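Local coordinates for taurocyamine kinase (PDB 4WOD), which reversibly transfers phosphate from ATP to the guanidino compound taurocyamine, with magnesium as cofactor, through two fused phosphagen kinase repeats in one chain, at residues S466-G471 / N598-Y603; L635-R640 / L693-A698; D504-E509 / W564-G569; G428-Y433 / F494-I499; L290-E295 / L555-G560. The protein carries 4 engineered substitutions. All blocks are in the same frame, centred on the assembly; numbering follows the deposited sequence.

Contact 1 (S466-G471 / N598-Y603)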
# COMPACT_ATOMS: atom_id res chain seq x y z
N SER A 466 29.64 37.09 -5.46
CA SER A 466 30.96 37.21 -6.06
C SER A 466 32.07 37.22 -5.01
O SER A 466 33.25 37.06 -5.32
CB SER A 466 31.05 38.47 -6.92
OG SER A 466 30.93 39.63 -6.12
N LYS A 467 31.69 37.41 -3.75
CA LYS A 467 32.67 37.41 -2.67
C LYS A 467 32.16 36.55 -1.51
O LYS A 467 31.88 37.04 -0.42
CB LYS A 467 32.97 38.84 -2.21
CG LYS A 467 34.41 39.05 -1.74
CD LYS A 467 34.72 40.51 -1.42
CE LYS A 467 36.09 40.64 -0.73
NZ LYS A 467 36.55 42.06 -0.56
N LEU A 468 32.04 35.25 -1.77
CA LEU A 468 31.54 34.30 -0.78
C LEU A 468 32.64 33.88 0.20
O LEU A 468 33.82 33.90 -0.14
CB LEU A 468 30.95 33.08 -1.49
CG LEU A 468 29.69 33.31 -2.33
CD1 LEU A 468 29.50 32.17 -3.30
CD2 LEU A 468 28.46 33.47 -1.42
N PRO A 469 32.27 33.50 1.42
CA PRO A 469 33.30 33.09 2.38
C PRO A 469 33.63 31.61 2.30
O PRO A 469 33.96 30.99 3.32
CB PRO A 469 32.67 33.43 3.73
CG PRO A 469 31.21 33.16 3.50
CD PRO A 469 30.94 33.56 2.06
N PHE A 470 33.52 31.03 1.11
CA PHE A 470 33.93 29.66 0.88
C PHE A 470 34.19 29.51 -0.61
O PHE A 470 33.70 30.31 -1.41
CB PHE A 470 32.86 28.66 1.36
CG PHE A 470 31.44 29.04 1.00
CD1 PHE A 470 30.60 29.60 1.94
CD2 PHE A 470 30.96 28.83 -0.28
CE1 PHE A 470 29.30 29.96 1.62
CE2 PHE A 470 29.65 29.18 -0.61
CZ PHE A 470 28.82 29.75 0.34
N GLY A 471 34.96 28.51 -0.99
CA GLY A 471 35.30 28.32 -2.38
C GLY A 471 35.26 26.85 -2.75
O GLY A 471 34.19 26.23 -2.75
N ASN A 598 33.54 22.22 -5.21
CA ASN A 598 33.39 23.65 -5.39
C ASN A 598 32.02 24.16 -4.93
O ASN A 598 31.11 24.37 -5.75
CB ASN A 598 33.63 24.04 -6.84
CG ASN A 598 33.82 25.53 -7.00
OD1 ASN A 598 33.59 26.30 -6.07
ND2 ASN A 598 34.23 25.94 -8.19
N LEU A 599 31.91 24.38 -3.63
CA LEU A 599 30.68 24.81 -2.98
C LEU A 599 30.26 26.20 -3.42
O LEU A 599 29.06 26.49 -3.53
CB LEU A 599 30.86 24.78 -1.46
CG LEU A 599 29.76 25.37 -0.58
CD1 LEU A 599 28.45 24.66 -0.83
CD2 LEU A 599 30.17 25.26 0.90
N ALA A 600 31.23 27.07 -3.68
CA ALA A 600 30.92 28.43 -4.07
C ALA A 600 30.15 28.42 -5.38
O ALA A 600 29.22 29.20 -5.55
CB ALA A 600 32.18 29.27 -4.18
N ALA A 601 30.54 27.55 -6.32
CA ALA A 601 29.88 27.48 -7.62
C ALA A 601 28.50 26.80 -7.55
O ALA A 601 27.58 27.18 -8.27
CB ALA A 601 30.77 26.75 -8.63
N VAL A 602 28.36 25.80 -6.68
CA VAL A 602 27.06 25.15 -6.49
C VAL A 602 26.09 26.15 -5.86
O VAL A 602 24.92 26.28 -6.27
CB VAL A 602 27.18 23.89 -5.60
CG1 VAL A 602 25.82 23.20 -5.46
CG2 VAL A 602 28.20 22.94 -6.18
N TYR A 603 26.58 26.84 -4.84
CA TYR A 603 25.78 27.80 -4.08
C TYR A 603 25.33 28.96 -4.97
O TYR A 603 24.16 29.33 -4.97
CB TYR A 603 26.59 28.32 -2.90
CG TYR A 603 25.85 29.27 -2.00
CD1 TYR A 603 25.08 28.79 -0.96
CD2 TYR A 603 25.93 30.65 -2.20
CE1 TYR A 603 24.37 29.66 -0.13
CE2 TYR A 603 25.23 31.54 -1.35
CZ TYR A 603 24.45 31.02 -0.31
OH TYR A 603 23.74 31.85 0.54
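The ring of F470 is covered on one face by CD2 of L599, 4.1 Å from the ring centroid, and on the opposite face, toward the rim, by CB of L468, two residues earlier. Y603 CD2 and A600 N lie at its edge. F470 points its CZ at one face of the tyrosine ring, 3.8 Å from Y603 CG, in a T-shaped pair whose planes stand at 83° with the centroids 5.4 Å apart. L468 CD2 adds to the same tyrosine, 3.8 Å from Y603 CE2, while its CD1 lies near the O and CB of A600. All this happens at the first turn of helix 599-614, where the loop between helix 437-448 and strand 480-489 crosses the helix start in the second repeat. N598 is the N-cap: its CG is anti to the backbone N (chi1 -166°), and OD1 accepts a weak bond from A601 N. The loop contributes its own acceptor to this helix end, for G471 O takes the N-H of A600 at 3.2 Å. A600 CB is pressed against F470 O at 3.3 Å. Y603 OH is hydrogen-bonded to F462 O, and L599 also packs on V485 of strand 480-489.

Contact 2 (L635-R640 / L693-A698)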
# COMPACT_ATOMS: atom_id res chain seq x y z
N LEU A 635 11.90 24.66 7.98
CA LEU A 635 11.73 26.11 8.00
C LEU A 635 13.01 26.97 8.04
O LEU A 635 14.12 26.47 8.07
CB LEU A 635 10.89 26.49 9.22
CG LEU A 635 9.56 25.78 9.40
CD1 LEU A 635 9.05 26.04 10.84
CD2 LEU A 635 8.55 26.27 8.36
N GLY A 636 12.81 28.29 8.07
CA GLY A 636 13.92 29.23 8.15
C GLY A 636 14.54 29.43 6.78
O GLY A 636 13.96 30.07 5.91
N THR A 637 15.73 28.86 6.60
CA THR A 637 16.41 28.87 5.31
C THR A 637 15.88 27.78 4.40
O THR A 637 15.96 27.89 3.18
CB THR A 637 17.91 28.64 5.47
OG1 THR A 637 18.12 27.34 6.03
CG2 THR A 637 18.54 29.70 6.36
N SER A 638 15.39 26.71 5.03
CA SER A 638 15.02 25.49 4.34
C SER A 638 16.18 24.94 3.52
O SER A 638 15.96 24.34 2.48
CB SER A 638 13.81 25.72 3.42
OG SER A 638 13.28 24.47 3.02
N MET A 639 17.39 25.19 3.98
CA MET A 639 18.60 24.96 3.18
C MET A 639 19.42 23.83 3.72
O MET A 639 19.75 23.79 4.90
CB MET A 639 19.47 26.22 3.13
CG MET A 639 20.74 26.03 2.31
SD MET A 639 21.63 27.58 2.02
CE MET A 639 20.66 28.24 0.64
N ARG A 640 19.76 22.92 2.83
CA ARG A 640 20.64 21.83 3.15
C ARG A 640 21.78 21.79 2.14
O ARG A 640 21.56 21.52 0.96
CB ARG A 640 19.87 20.50 3.17
CG ARG A 640 20.72 19.28 3.55
CD ARG A 640 19.86 18.01 3.44
NE ARG A 640 20.55 16.78 3.81
CZ ARG A 640 21.39 16.11 3.02
NH1 ARG A 640 21.67 16.56 1.81
NH2 ARG A 640 21.95 14.99 3.45
N LEU A 693 19.44 30.93 11.55
CA LEU A 693 20.69 31.32 10.94
C LEU A 693 20.42 31.76 9.50
O LEU A 693 19.34 31.50 8.96
CB LEU A 693 21.70 30.17 10.99
CG LEU A 693 21.63 29.03 9.96
CD1 LEU A 693 22.79 28.05 10.16
CD2 LEU A 693 20.30 28.28 9.98
N THR A 694 21.36 32.45 8.86
CA THR A 694 21.13 32.85 7.48
C THR A 694 21.56 31.75 6.51
O THR A 694 22.19 30.76 6.91
CB THR A 694 21.88 34.16 7.12
OG1 THR A 694 23.28 33.92 7.18
CG2 THR A 694 21.48 35.30 8.07
N GLU A 695 21.21 31.91 5.24
CA GLU A 695 21.57 30.95 4.20
C GLU A 695 23.09 30.88 4.09
O GLU A 695 23.69 29.81 4.06
CB GLU A 695 20.94 31.35 2.86
CG GLU A 695 19.42 31.12 2.74
CD GLU A 695 18.55 32.19 3.40
OE1 GLU A 695 19.10 33.17 3.94
OE2 GLU A 695 17.31 32.06 3.37
N LEU A 696 23.71 32.05 4.06
CA LEU A 696 25.16 32.16 4.04
C LEU A 696 25.81 31.41 5.21
O LEU A 696 26.76 30.65 5.02
CB LEU A 696 25.57 33.64 4.05
CG LEU A 696 27.00 33.97 3.62
CD1 LEU A 696 27.27 33.42 2.22
CD2 LEU A 696 27.19 35.47 3.66
N GLN A 697 25.29 31.61 6.42
CA GLN A 697 25.83 30.91 7.57
C GLN A 697 25.61 29.41 7.44
O GLN A 697 26.50 28.62 7.78
CB GLN A 697 25.22 31.45 8.88
CG GLN A 697 25.59 32.90 9.15
CD GLN A 697 24.77 33.54 10.27
OE1 GLN A 697 23.58 33.25 10.46
NE2 GLN A 697 25.42 34.42 11.03
N ALA A 698 24.44 29.00 6.96
CA ALA A 698 24.15 27.58 6.77
C ALA A 698 25.20 26.92 5.89
O ALA A 698 25.75 25.88 6.23
CB ALA A 698 22.75 27.39 6.17
O HOH W 1 15.75 32.75 5.36
O HOH W 2 16.77 29.77 1.63
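M639 and E695 cross at about a right angle, the sulfur end of the methionine lying over the first turn of helix 695-715. M639 CG is anti to the backbone N (chi1 180°), and the chain then bends at chi3, which brings CE to 3.8 Å from E695 CG. Its SD lies 3.7 Å from E695 O and a little farther from A698 CB, one turn on. The second side chain to reach across is T637, by its methyl: CG2 comes to 3.3 Å from L693 O and also packs on E695 N, at the start of the helix. The hydroxyl accepts from M639 N in an ST turn and pairs with R690 O. E695 bends at chi2, bringing CD to 3.9 Å from T637 CG2. No direct hydrogen bond joins the two segments; water 2 does so instead, donating to T637 O at 2.6 Å and to E695 OE2 at 2.9 Å. OE1 takes the backbone N-H of T461. T694 and Q697 form a capping box at the helix start. R640, next in the strand, probably binds ATP. The contact thus sets the type II' turn leading into strand 639-646 against the beginning of helix 695-715, with V485 and V487 of the adjacent strand 480-489 touching M639 and N687 of strand 682-687 touching A698.

Contact 3 (D504-E509 / W564-G569)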
# COMPACT_ATOMS: atom_id res chain seq x y z
N ASP A 504 -5.92 21.89 -7.69
CA ASP A 504 -4.84 22.65 -7.06
C ASP A 504 -3.50 22.26 -7.66
O ASP A 504 -2.72 23.13 -8.03
CB ASP A 504 -4.78 22.43 -5.53
CG ASP A 504 -5.99 22.98 -4.80
OD1 ASP A 504 -6.67 23.86 -5.37
OD2 ASP A 504 -6.24 22.55 -3.63
N ARG A 505 -3.25 20.96 -7.75
CA ARG A 505 -1.97 20.45 -8.26
C ARG A 505 -1.74 20.86 -9.70
O ARG A 505 -0.62 21.25 -10.06
CB ARG A 505 -1.90 18.93 -8.17
CG ARG A 505 -1.95 18.37 -6.76
CD ARG A 505 -1.43 16.94 -6.73
NE ARG A 505 -1.87 16.26 -5.52
CZ ARG A 505 -1.14 16.15 -4.41
NH1 ARG A 505 0.08 16.66 -4.34
NH2 ARG A 505 -1.65 15.51 -3.37
N ILE A 506 -2.80 20.76 -10.51
CA ILE A 506 -2.74 21.12 -11.92
C ILE A 506 -2.43 22.59 -12.08
O ILE A 506 -1.61 22.98 -12.92
CB ILE A 506 -4.08 20.79 -12.65
CG1 ILE A 506 -4.33 19.28 -12.64
CG2 ILE A 506 -4.07 21.32 -14.07
CD1 ILE A 506 -5.73 18.90 -13.14
N LYS A 507 -3.08 23.43 -11.27
CA LYS A 507 -2.81 24.85 -11.36
C LYS A 507 -1.39 25.16 -10.85
O LYS A 507 -0.68 25.95 -11.47
CB LYS A 507 -3.85 25.67 -10.59
CG LYS A 507 -3.53 27.18 -10.63
CD LYS A 507 -4.77 28.06 -10.60
CE LYS A 507 -4.42 29.51 -10.94
NZ LYS A 507 -5.62 30.39 -10.95
N LEU A 508 -0.98 24.51 -9.76
CA LEU A 508 0.36 24.70 -9.20
C LEU A 508 1.41 24.39 -10.25
O LEU A 508 2.41 25.11 -10.40
CB LEU A 508 0.59 23.81 -7.98
CG LEU A 508 2.00 23.98 -7.38
CD1 LEU A 508 2.17 25.37 -6.78
CD2 LEU A 508 2.32 22.91 -6.35
N GLU A 509 1.17 23.31 -10.99
CA GLU A 509 2.15 22.83 -11.95
C GLU A 509 2.25 23.81 -13.12
O GLU A 509 3.34 24.04 -13.66
CB GLU A 509 1.78 21.43 -12.43
CG GLU A 509 2.72 20.85 -13.49
CD GLU A 509 2.21 19.55 -14.06
OE1 GLU A 509 1.00 19.46 -14.37
OE2 GLU A 509 3.02 18.60 -14.20
N TRP A 564 -2.36 10.57 -7.97
CA TRP A 564 -1.09 10.26 -8.60
C TRP A 564 -1.24 10.03 -10.11
O TRP A 564 -2.21 9.40 -10.56
CB TRP A 564 -0.48 9.05 -7.91
CG TRP A 564 0.90 8.73 -8.32
CD1 TRP A 564 1.30 7.73 -9.16
CD2 TRP A 564 2.09 9.41 -7.91
NE1 TRP A 564 2.67 7.75 -9.30
CE2 TRP A 564 3.18 8.77 -8.54
CE3 TRP A 564 2.34 10.50 -7.08
CZ2 TRP A 564 4.49 9.19 -8.36
CZ3 TRP A 564 3.65 10.92 -6.90
CH2 TRP A 564 4.71 10.26 -7.54
N PRO A 565 -0.31 10.57 -10.90
CA PRO A 565 0.83 11.41 -10.52
C PRO A 565 0.62 12.86 -10.96
O PRO A 565 1.58 13.52 -11.37
CB PRO A 565 1.98 10.78 -11.31
CG PRO A 565 1.29 10.31 -12.61
CD PRO A 565 -0.23 10.23 -12.33
N VAL A 566 -0.62 13.34 -10.88
CA VAL A 566 -0.98 14.62 -11.47
C VAL A 566 -0.24 15.79 -10.82
O VAL A 566 -0.13 15.87 -9.60
CB VAL A 566 -2.51 14.84 -11.37
CG1 VAL A 566 -2.91 16.18 -11.96
CG2 VAL A 566 -3.23 13.73 -12.11
N GLY A 567 0.26 16.70 -11.65
CA GLY A 567 0.96 17.89 -11.19
C GLY A 567 2.36 17.68 -10.64
O GLY A 567 2.97 18.63 -10.13
N ARG A 568 2.88 16.45 -10.73
CA ARG A 568 4.25 16.15 -10.31
C ARG A 568 5.21 16.09 -11.49
O ARG A 568 4.82 15.71 -12.59
CB ARG A 568 4.33 14.80 -9.57
CG ARG A 568 3.82 14.79 -8.13
CD ARG A 568 2.31 14.79 -8.08
NE ARG A 568 1.82 14.33 -6.78
CZ ARG A 568 0.61 13.82 -6.58
NH1 ARG A 568 -0.24 13.67 -7.60
NH2 ARG A 568 0.25 13.44 -5.36
N GLY A 569 6.48 16.43 -11.26
CA GLY A 569 7.46 16.35 -12.32
C GLY A 569 8.86 16.71 -11.86
O GLY A 569 9.07 17.15 -10.73
O HOH W 3 1.59 20.37 -8.46
O HOH W 4 2.51 15.66 -14.17
O HOH W 5 0.01 16.79 -14.56
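R505 lays its guanidinium flat on that of R568, the centres 3.6 Å apart and the planes within 10° of parallel. NH2 of R568 sits over the middle of the R505 group, 3.2 Å from R505 CZ, and the far face of the R568 guanidinium is covered by CE3 of W564. The like charges would be expected to repel, with R562 NH2 also close to R505 NH2; several carbonyl oxygens probably offset this. P497 O accepts from R505 NH2, R562 O and G560 O from R568 NH2, and V566 O from R568 NH1 at 3.0 Å. The same V566 O lies 3.3 Å from R505 CD. The arrangement joins helix 502-517 to the type II turn P565-R568, which leads into strand 569-573 of the catalytic sheet. G567, at positive phi, brings its CA close against the helix. E509, extended beyond CG, packs its carboxyl carbon on G567 CA at 3.5 Å. Water 3 donates to both R505 O and G567 O, water 4 links E509 OE2 to R568 O, and water 5 runs from G567 N to E509 OE1. Y527 OH also bonds E509 OE2. At the turn's V566, CG1 meets I506 CG1 tightly at 3.5 Å.

Contact 4 (G428-Y433 / F494-I499)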
# COMPACT_ATOMS: atom_id res chain seq x y z
N GLY A 428 -0.73 21.34 6.38
CA GLY A 428 -1.61 21.34 5.22
C GLY A 428 -1.55 22.61 4.38
O GLY A 428 -1.93 22.60 3.21
N GLU A 429 -1.09 23.70 4.97
CA GLU A 429 -0.92 24.98 4.27
C GLU A 429 -0.20 25.95 5.21
O GLU A 429 -0.13 25.70 6.41
CB GLU A 429 -2.27 25.56 3.82
CG GLU A 429 -3.17 26.02 4.96
CD GLU A 429 -4.34 26.84 4.44
OE1 GLU A 429 -4.10 27.71 3.57
OE2 GLU A 429 -5.49 26.60 4.85
N ALA A 430 0.28 27.06 4.68
CA ALA A 430 1.05 28.02 5.45
C ALA A 430 0.29 28.50 6.67
O ALA A 430 0.90 28.75 7.71
CB ALA A 430 1.45 29.22 4.58
N GLU A 431 -1.02 28.64 6.53
CA GLU A 431 -1.85 29.19 7.61
C GLU A 431 -1.83 28.30 8.86
O GLU A 431 -2.13 28.75 9.97
CB GLU A 431 -3.29 29.40 7.12
CG GLU A 431 -4.16 30.17 8.11
CD GLU A 431 -5.61 30.27 7.65
OE1 GLU A 431 -5.83 30.67 6.50
OE2 GLU A 431 -6.52 29.93 8.45
N CYS A 432 -1.47 27.05 8.66
CA CYS A 432 -1.34 26.12 9.78
C CYS A 432 -0.42 26.68 10.87
O CYS A 432 -0.67 26.46 12.07
CB CYS A 432 -0.81 24.76 9.27
SG CYS A 432 -2.07 23.77 8.43
N TYR A 433 0.60 27.43 10.47
CA TYR A 433 1.58 27.95 11.42
C TYR A 433 1.09 29.15 12.23
O TYR A 433 1.79 29.63 13.11
CB TYR A 433 2.88 28.32 10.70
CG TYR A 433 3.61 27.09 10.19
CD1 TYR A 433 4.45 26.36 11.03
CD2 TYR A 433 3.45 26.66 8.88
CE1 TYR A 433 5.14 25.23 10.56
CE2 TYR A 433 4.11 25.52 8.41
CZ TYR A 433 4.96 24.82 9.25
OH TYR A 433 5.63 23.68 8.77
N PHE A 494 -1.45 28.40 -2.26
CA PHE A 494 -1.75 26.98 -2.46
C PHE A 494 -1.69 26.14 -1.19
O PHE A 494 -0.76 26.26 -0.39
CB PHE A 494 -0.79 26.38 -3.49
CG PHE A 494 -1.00 26.90 -4.89
CD1 PHE A 494 -1.90 26.28 -5.75
CD2 PHE A 494 -0.35 28.05 -5.31
CE1 PHE A 494 -2.12 26.78 -7.02
CE2 PHE A 494 -0.56 28.54 -6.58
CZ PHE A 494 -1.45 27.91 -7.43
N LEU A 495 -2.67 25.26 -1.06
CA LEU A 495 -2.57 24.18 -0.10
C LEU A 495 -1.31 23.36 -0.40
O LEU A 495 -0.86 23.31 -1.55
CB LEU A 495 -3.80 23.28 -0.17
CG LEU A 495 -5.11 23.94 0.25
CD1 LEU A 495 -6.25 22.92 0.18
CD2 LEU A 495 -4.94 24.50 1.66
N PHE A 496 -0.74 22.75 0.62
CA PHE A 496 0.50 21.96 0.46
C PHE A 496 0.24 20.59 -0.19
O PHE A 496 -0.91 20.17 -0.28
CB PHE A 496 1.18 21.80 1.82
CG PHE A 496 1.75 23.07 2.36
CD1 PHE A 496 1.83 24.21 1.55
CD2 PHE A 496 2.21 23.14 3.67
CE1 PHE A 496 2.37 25.39 2.06
CE2 PHE A 496 2.74 24.30 4.17
CZ PHE A 496 2.82 25.43 3.36
N PRO A 497 1.31 19.89 -0.68
CA PRO A 497 1.07 18.66 -1.43
C PRO A 497 0.42 17.55 -0.60
O PRO A 497 0.09 16.53 -1.15
CB PRO A 497 2.47 18.22 -1.90
CG PRO A 497 3.28 19.52 -1.93
CD PRO A 497 2.73 20.33 -0.75
N THR A 498 0.28 17.77 0.70
CA THR A 498 -0.35 16.79 1.57
C THR A 498 -1.85 16.68 1.28
O THR A 498 -2.36 15.59 1.01
CB THR A 498 -0.13 17.15 3.06
OG1 THR A 498 -0.38 18.55 3.24
CG2 THR A 498 1.30 16.82 3.53
N ILE A 499 -2.55 17.82 1.30
CA ILE A 499 -4.00 17.81 1.29
C ILE A 499 -4.61 18.48 0.07
O ILE A 499 -5.81 18.36 -0.17
CB ILE A 499 -4.57 18.48 2.59
CG1 ILE A 499 -4.33 20.00 2.60
CG2 ILE A 499 -3.94 17.85 3.80
CD1 ILE A 499 -5.05 20.73 3.76
O HOH W 6 -0.20 27.76 1.93
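This is a buried loop-to-loop contact in the second repeat, where the segment entering helix 432-435 of the N-terminal domain meets the loop between strand 480-489 and helix 502-517 on the catalytic side. F496 and G428 carry much of it. F496 has its CG anti to the carbonyl carbon (chi1 -69°), and one ring face is turned to the backbone of E429: CA of E429 stands over the ring centre, 3.6 Å from the centroid and 7° off the normal, a CH-pi contact. A430 N approaches CZ of the same ring at 3.3 Å. The F496 backbone N-H also bonds G428 O, 2.9 Å away and nearly straight at 169°, although it comes from well above the carbonyl plane. I499 CG1 lies 3.6 Å from that oxygen, and I499 CD1 packs close on G428 CA. L495 CD2 packs against E429, 3.6 Å from CB and almost as close to CD. Water 6 bridges A430 N and F494 O, and H587 meets the F496 ring edge-to-face. One direct bond and one water therefore pair four backbone polar groups, and much of the rest is apolar packing; with its carboxylate bonded to T403 and H405, the glutamate's charge is probably compensated although L495 CD2 lies against it.

Contact 5 (L290-E295 / L555-G560)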
# COMPACT_ATOMS: atom_id res chain seq x y z
N LEU A 290 -8.76 6.94 1.44
CA LEU A 290 -7.59 7.18 2.27
C LEU A 290 -6.38 6.60 1.54
O LEU A 290 -6.51 5.61 0.83
CB LEU A 290 -7.75 6.58 3.67
CG LEU A 290 -8.83 7.30 4.51
CD1 LEU A 290 -9.14 6.53 5.75
CD2 LEU A 290 -8.39 8.72 4.85
N PRO A 291 -5.21 7.24 1.69
CA PRO A 291 -4.03 6.77 0.96
C PRO A 291 -3.61 5.36 1.34
O PRO A 291 -3.19 4.59 0.47
CB PRO A 291 -2.96 7.79 1.34
CG PRO A 291 -3.73 9.04 1.60
CD PRO A 291 -5.00 8.57 2.28
N ASN A 292 -3.76 5.02 2.62
CA ASN A 292 -3.43 3.69 3.10
C ASN A 292 -4.66 2.81 3.40
O ASN A 292 -4.61 1.97 4.30
CB ASN A 292 -2.55 3.81 4.36
CG ASN A 292 -3.22 4.62 5.45
OD1 ASN A 292 -4.08 5.46 5.17
ND2 ASN A 292 -2.83 4.38 6.70
N PHE A 293 -5.74 3.02 2.64
CA PHE A 293 -6.96 2.19 2.71
C PHE A 293 -6.66 0.70 2.84
O PHE A 293 -7.07 0.05 3.79
CB PHE A 293 -7.83 2.45 1.47
CG PHE A 293 -9.00 1.50 1.30
CD1 PHE A 293 -9.98 1.38 2.28
CD2 PHE A 293 -9.16 0.76 0.12
CE1 PHE A 293 -11.07 0.52 2.10
CE2 PHE A 293 -10.24 -0.09 -0.07
CZ PHE A 293 -11.20 -0.21 0.93
N LYS A 294 -5.91 0.15 1.88
CA LYS A 294 -5.52 -1.26 1.94
C LYS A 294 -4.84 -1.65 3.26
O LYS A 294 -5.18 -2.68 3.86
CB LYS A 294 -4.60 -1.61 0.76
CG LYS A 294 -5.24 -1.43 -0.61
CD LYS A 294 -6.36 -2.44 -0.84
CE LYS A 294 -7.04 -2.27 -2.20
NZ LYS A 294 -6.14 -2.56 -3.36
N GLU A 295 -3.89 -0.84 3.72
CA GLU A 295 -3.15 -1.17 4.92
C GLU A 295 -4.08 -1.11 6.12
O GLU A 295 -3.99 -1.95 7.02
CB GLU A 295 -1.96 -0.22 5.11
CG GLU A 295 -0.83 -0.39 4.07
CD GLU A 295 -1.22 0.07 2.65
OE1 GLU A 295 -2.22 0.81 2.49
OE2 GLU A 295 -0.53 -0.33 1.67
N LEU A 555 5.22 9.97 3.68
CA LEU A 555 4.63 10.93 2.76
C LEU A 555 3.24 10.46 2.32
O LEU A 555 2.30 11.25 2.28
CB LEU A 555 5.55 11.15 1.54
CG LEU A 555 5.15 12.29 0.59
CD1 LEU A 555 4.73 13.52 1.37
CD2 LEU A 555 6.29 12.63 -0.37
N ARG A 556 3.12 9.16 2.01
CA ARG A 556 1.85 8.60 1.57
C ARG A 556 0.73 8.89 2.58
O ARG A 556 -0.33 9.35 2.21
CB ARG A 556 1.97 7.08 1.37
CG ARG A 556 0.71 6.41 0.82
CD ARG A 556 0.74 4.90 1.08
NE ARG A 556 0.81 4.62 2.51
CZ ARG A 556 1.18 3.46 3.05
NH1 ARG A 556 1.56 2.46 2.27
NH2 ARG A 556 1.20 3.32 4.37
N ASP A 557 0.98 8.62 3.85
CA ASP A 557 -0.08 8.74 4.84
C ASP A 557 -0.36 10.21 5.23
O ASP A 557 -1.42 10.52 5.81
CB ASP A 557 0.28 7.89 6.06
CG ASP A 557 0.34 6.40 5.72
OD1 ASP A 557 -0.22 6.03 4.67
OD2 ASP A 557 0.94 5.62 6.48
N ALA A 558 0.56 11.11 4.90
CA ALA A 558 0.29 12.54 4.95
C ALA A 558 -0.56 12.99 3.76
O ALA A 558 -1.09 14.10 3.76
CB ALA A 558 1.59 13.32 4.98
N GLY A 559 -0.66 12.15 2.73
CA GLY A 559 -1.51 12.43 1.59
C GLY A 559 -0.74 12.89 0.36
O GLY A 559 -1.33 13.33 -0.62
N GLY A 560 0.58 12.79 0.42
CA GLY A 560 1.44 13.36 -0.61
C GLY A 560 1.47 12.64 -1.95
O GLY A 560 2.11 13.12 -2.89
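R556 reaches from the second repeat to the first, alongside D557. Its CB starts out on helix 553-558, and CG, anti to the backbone N (chi1 -176°), passes P291 CB at 4.0 Å. CD lies equally far from P291 O. A bend at chi3 turns NE toward D557, where it bonds OD1 at 2.8 Å, in the guanidinium plane but from above the carboxylate plane. NH2 reaches both oxygens of the same carboxylate on their syn sides, OD2 at 3.1 Å and 163°, which makes this a side-on salt bridge through NE and NH2. CB of N292 lies over one face of the guanidinium, 3.8 Å from NH2. NH1 meets E295 tip to tip: OE2 is 3.5 Å away and well out of the guanidinium plane, so the pairing is one of charges without a directed N-H. E295 and D557 would thus share the arginine's positive charge. D557 OD1 also presses on N292 CB at 3.2 Å, and the two side chains cross at about a right angle. P291 CB also packs on R556 O at 3.2 Å. R414 holds both partners, bonding N292 OD1 and D557 O, and N419 bonds D557 OD2. G559, just past helix 553-558, adopts positive phi in a Schellman motif. N292 sits at the N-cap of helix 293-299, so the contact sets a helix start of the first catalytic domain against a helix C-terminus of the second: an interface between the duplicated kinase repeats of one chain.

In the fold
Contacts 1 to 4 all lie in the second repeat; of the five, only contact 5 joins it to the first, its centre about 8 Å from the chain's centre. Contacts 1 and 2, centres 15 Å apart, share the outer side where helices 599-614 and 695-715 meet, through Y603 and L696. Contacts 3, 4 and 5 form a second group with centres 15 to 18 Å apart: R505 reaches P497 of contact 4, and R568 reaches G560 of contact 5. The groups meet where L635 touches Y433. Along the chain, contact 4 closes before contact 3 opens, contact 3 is nested within contact 1, and contact 2 comes last. The repeat interface thus packs directly on loops of the second kinase unit.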